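Local coordinates for acyl-CoA dehydrogenase domain protein Tcur3483 (Thermomonospora curvata, PDB 6WY9) that binds the flavin cofactor FAD and, as an acyl-CoA dehydrogenase family member, probably oxidises a CH-CH group of its substrate, at residues Gly145-Gly150 with Ser174-Ser179. Numbering follows the deposited sequence.
Sequences GYTEPG and SKIFTS. With FDA (dihydroflavine-adenine dinucleotide), chain C.
T147 O receives I176 N at 2.8 Å, joining the loop 145-150 to the end of strand 168-176 in the beta domain of the acyl-CoA dehydrogenase fold. The two segments run nearly at right angles, 96° apart, and I176 N lies above the carbonyl plane of T147 instead of within it. The CA atoms are closest at E148 and K175, 4.5 Å apart. Both segments then reach the reduced flavin. Y146 N and T147 N converge on FDA O2, the latter at 2.7 Å with a nearly straight N-H...O angle of 169°, so two backbone donors grip this carbonyl oxygen and would probably polarise the C2=O2 bond. T147 OG1, anti to its own carbonyl carbon, accepts a hydrogen bond from FDA N1 (2.8 Å). From the other segment, S179 N donates to FDA O4 at 3.2 Å.

The K175 chain bends at its CB-CG bond, which brings NZ to the carbonyl oxygen of Y146 and the carboxylate of E148. There it donates to Y146 O at 2.8 Å and forms a salt bridge with E148 OE2, met on the anti side and 32° out of the carboxylate plane. A190 O takes a further bond from NZ, while T160 OG1 bonds OE2 and T159 N bonds OE1 of the E148 carboxylate, so the buried charge pair is tied to strand 186-192 and to the residues just before strand 161-164. I176 divides its branches: CG1 sits over the centre of one face of the F177 ring, whereas CG2 packs against the loop, 3.8 Å from P149 CD. The methyl T147 CG2 meets I176 CG2 and approaches the edge of the F177 ring, 4.1 Å from F177 CD2.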
ATOM      1  N   GLY A 145      31.603   8.510 -12.889  1.00 46.28           N
ATOM      2  CA  GLY A 145      32.323   7.419 -12.262  1.00 46.84           C
ATOM      3  C   GLY A 145      32.285   7.462 -10.744  1.00 47.35           C
ATOM      4  O   GLY A 145      33.277   7.851 -10.119  1.00 47.84           O
ATOM      5  N   TYR A 146      31.151   7.088 -10.132  1.00 46.08           N
ATOM      6  CA  TYR A 146      31.058   7.049  -8.669  1.00 46.17           C
ATOM      7  C   TYR A 146      31.151   5.628  -8.117  1.00 44.97           C
ATOM      8  O   TYR A 146      32.082   5.286  -7.366  1.00 46.51           O
ATOM      9  CB  TYR A 146      29.743   7.683  -8.211  1.00 45.65           C
ATOM     10  CG  TYR A 146      29.640   9.172  -8.429  1.00 47.55           C
ATOM     11  CD1 TYR A 146      30.765   9.948  -8.682  1.00 47.77           C
ATOM     12  CD2 TYR A 146      28.403   9.795  -8.376  1.00 47.10           C
ATOM     13  CE1 TYR A 146      30.643  11.308  -8.882  1.00 50.68           C
ATOM     14  CE2 TYR A 146      28.286  11.122  -8.560  1.00 49.36           C
ATOM     15  CZ  TYR A 146      29.391  11.880  -8.824  1.00 51.34           C
ATOM     16  OH  TYR A 146      29.205  13.231  -9.002  1.00 55.24           O
ATOM     17  N   THR A 147      30.204   4.786  -8.538  1.00 42.75           N
ATOM     18  CA  THR A 147      29.893   3.520  -7.901  1.00 41.19           C
ATOM     19  C   THR A 147      31.006   2.516  -8.103  1.00 41.41           C
ATOM     20  O   THR A 147      31.571   2.401  -9.193  1.00 43.39           O
ATOM     21  CB  THR A 147      28.573   2.988  -8.490  1.00 39.67           C
ATOM     22  OG1 THR A 147      27.558   3.980  -8.304  1.00 39.79           O
ATOM     23  CG2 THR A 147      28.131   1.655  -7.828  1.00 37.28           C
ATOM     24  N   GLU A 148      31.323   1.777  -7.044  1.00 40.77           N
ATOM     25  CA  GLU A 148      32.273   0.678  -7.073  1.00 41.49           C
ATOM     26  C   GLU A 148      31.584  -0.587  -6.583  1.00 41.94           C
ATOM     27  O   GLU A 148      30.586  -0.514  -5.858  1.00 41.55           O
ATOM     28  CB  GLU A 148      33.488   0.967  -6.175  1.00 43.39           C
ATOM     29  CG  GLU A 148      34.089   2.329  -6.486  1.00 45.34           C
ATOM     30  CD  GLU A 148      35.359   2.654  -5.682  1.00 49.77           C
ATOM     31  OE1 GLU A 148      35.599   2.033  -4.596  1.00 50.05           O
ATOM     32  OE2 GLU A 148      36.118   3.560  -6.152  1.00 50.93           O
ATOM     33  N   PRO A 149      32.114  -1.756  -6.912  1.00 44.17           N
ATOM     34  CA  PRO A 149      31.602  -2.980  -6.269  1.00 43.77           C
ATOM     35  C   PRO A 149      31.500  -2.869  -4.746  1.00 43.83           C
ATOM     36  O   PRO A 149      30.518  -3.362  -4.186  1.00 42.92           O
ATOM     37  CB  PRO A 149      32.622  -4.061  -6.700  1.00 44.52           C
ATOM     38  CG  PRO A 149      33.156  -3.545  -8.026  1.00 45.76           C
ATOM     39  CD  PRO A 149      33.202  -2.022  -7.883  1.00 44.54           C
ATOM     40  N   GLY A 150      32.498  -2.284  -4.050  1.00 42.53           N
ATOM     41  CA  GLY A 150      32.458  -2.132  -2.608  1.00 42.93           C
ATOM     42  C   GLY A 150      31.849  -0.836  -2.087  1.00 43.79           C
ATOM     43  O   GLY A 150      31.842  -0.574  -0.877  1.00 42.48           O
ATOM     44  N   SER A 174      38.601   0.810  -9.945  1.00 56.68           N
ATOM     45  CA  SER A 174      37.578   0.449 -10.918  1.00 57.99           C
ATOM     46  C   SER A 174      36.249   1.024 -10.457  1.00 56.55           C
ATOM     47  O   SER A 174      36.074   1.348  -9.281  1.00 57.39           O
ATOM     48  CB  SER A 174      37.465  -1.064 -11.050  1.00 59.09           C
ATOM     49  OG  SER A 174      36.778  -1.524  -9.908  1.00 58.28           O
ATOM     50  N   LYS A 175      35.301   1.130 -11.399  1.00 53.98           N
ATOM     51  CA  LYS A 175      33.942   1.563 -11.113  1.00 50.84           C
ATOM     52  C   LYS A 175      32.971   0.606 -11.806  1.00 49.96           C
ATOM     53  O   LYS A 175      33.343  -0.143 -12.706  1.00 48.22           O
ATOM     54  CB  LYS A 175      33.679   3.011 -11.579  1.00 49.79           C
ATOM     55  CG  LYS A 175      34.621   4.066 -10.947  1.00 50.83           C
ATOM     56  CD  LYS A 175      34.232   4.389  -9.489  1.00 49.19           C
ATOM     57  CE  LYS A 175      35.286   5.313  -8.829  1.00 50.04           C
ATOM     58  NZ  LYS A 175      34.838   5.820  -7.471  1.00 49.24           N
ATOM     59  N   ILE A 176      31.718   0.643 -11.400  1.00 49.03           N
ATOM     60  CA  ILE A 176      30.751  -0.308 -11.927  1.00 49.24           C
ATOM     61  C   ILE A 176      29.468   0.442 -12.244  1.00 45.15           C
ATOM     62  O   ILE A 176      29.111   1.422 -11.581  1.00 43.55           O
ATOM     63  CB  ILE A 176      30.525  -1.496 -10.934  1.00 50.95           C
ATOM     64  CG1 ILE A 176      29.538  -2.526 -11.517  1.00 53.34           C
ATOM     65  CG2 ILE A 176      30.011  -0.971  -9.603  1.00 47.86           C
ATOM     66  CD1 ILE A 176      29.740  -3.977 -11.028  1.00 55.32           C
ATOM     67  N   PHE A 177      28.773  -0.004 -13.290  1.00 44.07           N
ATOM     68  CA  PHE A 177      27.566   0.674 -13.771  1.00 42.63           C
ATOM     69  C   PHE A 177      27.867   2.102 -14.262  1.00 44.18           C
ATOM     70  O   PHE A 177      27.049   3.024 -14.116  1.00 44.43           O
ATOM     71  CB  PHE A 177      26.429   0.701 -12.722  1.00 42.25           C
ATOM     72  CG  PHE A 177      26.170  -0.619 -12.066  1.00 44.05           C
ATOM     73  CD1 PHE A 177      25.723  -1.704 -12.805  1.00 45.88           C
ATOM     74  CD2 PHE A 177      26.396  -0.787 -10.700  1.00 43.84           C
ATOM     75  CE1 PHE A 177      25.528  -2.963 -12.190  1.00 46.52           C
ATOM     76  CE2 PHE A 177      26.178  -2.038 -10.068  1.00 44.10           C
ATOM     77  CZ  PHE A 177      25.743  -3.124 -10.826  1.00 45.42           C
ATOM     78  N   THR A 178      29.011   2.280 -14.906  1.00 44.46           N
ATOM     79  CA  THR A 178      29.395   3.572 -15.478  1.00 45.88           C
ATOM     80  C   THR A 178      28.653   3.754 -16.793  1.00 46.37           C
ATOM     81  O   THR A 178      29.200   3.481 -17.860  1.00 48.31           O
ATOM     82  CB  THR A 178      30.903   3.629 -15.723  1.00 46.30           C
ATOM     83  OG1 THR A 178      31.619   3.105 -14.588  1.00 46.19           O
ATOM     84  CG2 THR A 178      31.336   5.057 -15.979  1.00 47.48           C
ATOM     85  N   SER A 179      27.424   4.287 -16.732  1.00 45.52           N
ATOM     86  CA  SER A 179      26.628   4.458 -17.946  1.00 46.72           C
ATOM     87  C   SER A 179      27.314   5.402 -18.909  1.00 47.49           C
ATOM     88  O   SER A 179      27.754   6.491 -18.520  1.00 48.44           O
ATOM     89  CB  SER A 179      25.229   5.027 -17.668  1.00 48.56           C
ATOM     90  OG  SER A 179      24.631   4.377 -16.590  1.00 50.48           O
TER
HETATM   91  PA  FDA C 401      23.735  -1.458  -2.568  1.00 36.59           P
HETATM   92  O1A FDA C 401      24.219  -2.867  -2.432  1.00 37.23           O
HETATM   93  O2A FDA C 401      24.521  -0.317  -1.901  1.00 35.31           O
HETATM   94  O5B FDA C 401      22.224  -1.359  -1.810  1.00 38.90           O
HETATM   95  C5B FDA C 401      21.386  -2.312  -2.407  1.00 37.80           C
HETATM   96  C4B FDA C 401      19.996  -2.136  -1.769  1.00 38.75           C
HETATM   97  O4B FDA C 401      20.224  -2.191  -0.281  1.00 38.45           O
HETATM   98  C3B FDA C 401      19.422  -0.729  -1.950  1.00 37.70           C
HETATM   99  O3B FDA C 401      18.666  -0.612  -3.098  1.00 36.38           O
HETATM  100  C2B FDA C 401      18.488  -0.632  -0.757  1.00 38.44           C
HETATM  101  O2B FDA C 401      17.279  -1.475  -0.873  1.00 38.84           O
HETATM  102  C1B FDA C 401      19.309  -1.276   0.402  1.00 38.35           C
HETATM  103  N9A FDA C 401      20.035  -0.324   1.240  1.00 38.20           N
HETATM  104  C8A FDA C 401      21.321   0.220   1.048  1.00 37.99           C
HETATM  105  N7A FDA C 401      21.692   1.007   2.051  1.00 37.47           N
HETATM  106  C5A FDA C 401      20.628   0.992   2.927  1.00 36.80           C
HETATM  107  C6A FDA C 401      20.429   1.658   4.147  1.00 36.86           C
HETATM  108  N6A FDA C 401      21.368   2.468   4.673  1.00 35.35           N
HETATM  109  N1A FDA C 401      19.278   1.492   4.835  1.00 36.31           N
HETATM  110  C2A FDA C 401      18.373   0.662   4.238  1.00 37.18           C
HETATM  111  N3A FDA C 401      18.415  -0.035   3.076  1.00 35.39           N
HETATM  112  C4A FDA C 401      19.586   0.154   2.447  1.00 37.15           C
HETATM  113  N1  FDA C 401      26.656   4.707 -10.860  1.00 42.49           N
HETATM  114  C2  FDA C 401      27.694   5.552 -11.304  1.00 44.16           C
HETATM  115  O2  FDA C 401      28.679   5.779 -10.567  1.00 45.25           O
HETATM  116  N3  FDA C 401      27.542   6.096 -12.574  1.00 43.57           N
HETATM  117  C4  FDA C 401      26.442   5.848 -13.429  1.00 41.87           C
HETATM  118  O4  FDA C 401      26.413   6.357 -14.542  1.00 40.31           O
HETATM  119  C4X FDA C 401      25.433   4.972 -12.897  1.00 41.06           C
HETATM  120  N5  FDA C 401      24.316   4.674 -13.679  1.00 40.82           N
HETATM  121  C5X FDA C 401      23.634   3.516 -13.414  1.00 38.59           C
HETATM  122  C6  FDA C 401      22.831   2.953 -14.335  1.00 38.91           C
HETATM  123  C7  FDA C 401      22.165   1.741 -14.027  1.00 39.36           C
HETATM  124  C7M FDA C 401      21.333   1.178 -15.028  1.00 39.63           C
HETATM  125  C8  FDA C 401      22.285   1.142 -12.829  1.00 40.08           C
HETATM  126  C8M FDA C 401      21.583  -0.116 -12.501  1.00 40.97           C
HETATM  127  C9  FDA C 401      23.084   1.734 -11.865  1.00 39.73           C
HETATM  128  C9A FDA C 401      23.764   2.909 -12.168  1.00 39.07           C
HETATM  129  N10 FDA C 401      24.578   3.528 -11.205  1.00 40.09           N
HETATM  130  C10 FDA C 401      25.551   4.416 -11.674  1.00 42.37           C
HETATM  131  C1' FDA C 401      24.816   2.827  -9.911  1.00 40.26           C
HETATM  132  C2' FDA C 401      23.850   3.317  -8.797  1.00 41.26           C
HETATM  133  O2' FDA C 401      24.187   4.555  -8.386  1.00 41.20           O
HETATM  134  C3' FDA C 401      24.006   2.215  -7.653  1.00 40.33           C
HETATM  135  O3' FDA C 401      23.433   0.988  -8.057  1.00 37.90           O
HETATM  136  C4' FDA C 401      23.408   2.711  -6.345  1.00 41.52           C
HETATM  137  O4' FDA C 401      24.226   3.728  -5.878  1.00 43.24           O
HETATM  138  C5' FDA C 401      23.263   1.501  -5.383  1.00 42.98           C
HETATM  139  O5' FDA C 401      24.545   1.009  -5.124  1.00 40.99           O
HETATM  140  P   FDA C 401      24.513  -0.628  -5.164  1.00 38.70           P
HETATM  141  O1P FDA C 401      24.003  -0.961  -6.481  1.00 37.94           O
HETATM  142  O2P FDA C 401      25.891  -1.103  -4.731  1.00 40.06           O
HETATM  143  O3P FDA C 401      23.374  -1.172  -4.086  1.00 36.40           O